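Local coordinates for protein 3-hydroxyacyl-CoA dehydrogenase (Burkholderia thailandensis, PDB 4XGN) that probably catalyses the NAD-dependent oxidation of 3-hydroxyacyl-CoA to 3-oxoacyl-CoA, as a Rossmann-fold short-chain dehydrogenase, at residues A[235-238]-A[243-246]. Sequence-based numbering, arbitrary orientation.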
loop_
_atom_site.group_PDB
_atom_site.type_symbol
_atom_site.label_atom_id
_atom_site.label_comp_id
_atom_site.label_asym_id
_atom_site.label_seq_id
_atom_site.Cartn_x
_atom_site.Cartn_y
_atom_site.Cartn_z
ATOM N N VAL A 235 -9.678 -18.183 6.559
ATOM C CA VAL A 235 -8.625 -18.877 7.307
ATOM C C VAL A 235 -8.357 -20.271 6.656
ATOM O O VAL A 235 -7.211 -20.690 6.481
ATOM C CB VAL A 235 -8.999 -19.066 8.818
ATOM C CG1 VAL A 235 -7.999 -19.970 9.539
ATOM C CG2 VAL A 235 -9.083 -17.740 9.538
ATOM N N ARG A 236 -9.420 -21.022 6.398
ATOM C CA ARG A 236 -9.248 -22.362 5.791
ATOM C C ARG A 236 -8.529 -22.285 4.455
ATOM O O ARG A 236 -7.646 -23.066 4.171
ATOM C CB ARG A 236 -10.618 -23.011 5.628
ATOM C CG ARG A 236 -10.588 -24.300 4.845
ATOM C CD ARG A 236 -11.848 -25.122 4.973
ATOM N NE ARG A 236 -11.563 -26.424 4.389
ATOM C CZ ARG A 236 -12.353 -27.490 4.495
ATOM N NH1 ARG A 236 -13.547 -27.397 5.070
ATOM N NH2 ARG A 236 -11.964 -28.649 3.975
ATOM N N GLN A 237 -8.868 -21.289 3.637
ATOM C CA GLN A 237 -8.181 -21.125 2.326
ATOM C C GLN A 237 -6.684 -20.890 2.525
ATOM O O GLN A 237 -5.859 -21.430 1.802
ATOM C CB GLN A 237 -8.828 -20.026 1.497
ATOM C CG GLN A 237 -8.005 -19.559 0.290
ATOM C CD GLN A 237 -7.863 -20.569 -0.842
ATOM O OE1 GLN A 237 -7.016 -20.373 -1.735
ATOM N NE2 GLN A 237 -8.643 -21.657 -0.810
ATOM N N ILE A 238 -6.331 -20.038 3.489
ATOM C CA ILE A 238 -4.951 -19.817 3.802
ATOM C C ILE A 238 -4.236 -21.089 4.243
ATOM O O ILE A 238 -3.137 -21.376 3.776
ATOM C CB ILE A 238 -4.772 -18.707 4.850
ATOM C CG1 ILE A 238 -5.190 -17.357 4.267
ATOM C CG2 ILE A 238 -3.329 -18.752 5.411
ATOM C CD1 ILE A 238 -5.440 -16.273 5.300
ATOM N N MET A 243 0.609 -21.397 -1.596
ATOM C CA MET A 243 1.271 -20.192 -2.158
ATOM C C MET A 243 0.949 -18.901 -1.390
ATOM O O MET A 243 1.551 -17.842 -1.704
ATOM C CB MET A 243 0.931 -20.011 -3.630
ATOM C CG MET A 243 1.765 -20.910 -4.525
ATOM S SD MET A 243 3.531 -20.521 -4.561
ATOM C CE MET A 243 3.482 -18.911 -5.340
ATOM N N LEU A 244 0.026 -18.956 -0.422
ATOM C CA LEU A 244 -0.315 -17.765 0.356
ATOM C C LEU A 244 0.693 -17.599 1.447
ATOM O O LEU A 244 0.678 -18.349 2.423
ATOM C CB LEU A 244 -1.754 -17.844 0.857
ATOM C CG LEU A 244 -2.870 -17.498 -0.125
ATOM C CD1 LEU A 244 -4.233 -17.848 0.488
ATOM C CD2 LEU A 244 -2.790 -16.025 -0.553
ATOM N N ASN A 245 1.567 -16.611 1.322
ATOM C CA ASN A 245 2.541 -16.346 2.348
ATOM C C ASN A 245 2.931 -14.843 2.345
ATOM O O ASN A 245 3.044 -14.248 1.269
ATOM C CB ASN A 245 3.749 -17.193 2.076
ATOM C CG ASN A 245 4.672 -17.304 3.278
ATOM O OD1 ASN A 245 4.313 -16.939 4.421
ATOM N ND2 ASN A 245 5.847 -17.860 3.053
ATOM N N GLY A 246 3.128 -14.262 3.521
ATOM C CA GLY A 246 3.729 -12.914 3.665
ATOM C C GLY A 246 2.789 -11.804 3.257
ATOM O O GLY A 246 3.241 -10.697 2.955
#
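L244 reaches back to I238 and Q237 where, in the Rossmann fold of this short-chain dehydrogenase, helix 228-240 turns through a loop toward strand 248-251, the outermost strand of the parallel sheet within this chain. The contact across the two segments is purely apolar and rests on one methyl group. L244 has CG anti to its carbonyl carbon and beside the backbone N (chi1 -80°), and the extended chi2 (171°) carries CD1 out to the helix, where it lies 3.9 Å from I238 CG1. The same methyl also approaches the helix backbone, 3.9 Å from I238 CA. The methylene part of Q237 adds a looser touch, CG standing 4.1 Å from L244 CD1. Both I238 and Q237 cross the leucine side chain at roughly a right angle. Beyond L244, I238 packs on M192 and I194 of strand 189-196 and on V147 and V149 of strand 146-151, tying the helix end to the parallel sheet. L251 of a second subunit packs on L244, and Q237 meets Q237 of that subunit.

Among the polar groups, Q237 OE1 accepts a hydrogen bond from N241 ND2, while R190 NH1 bridges helix and loop by donating to both I238 O and L244 O.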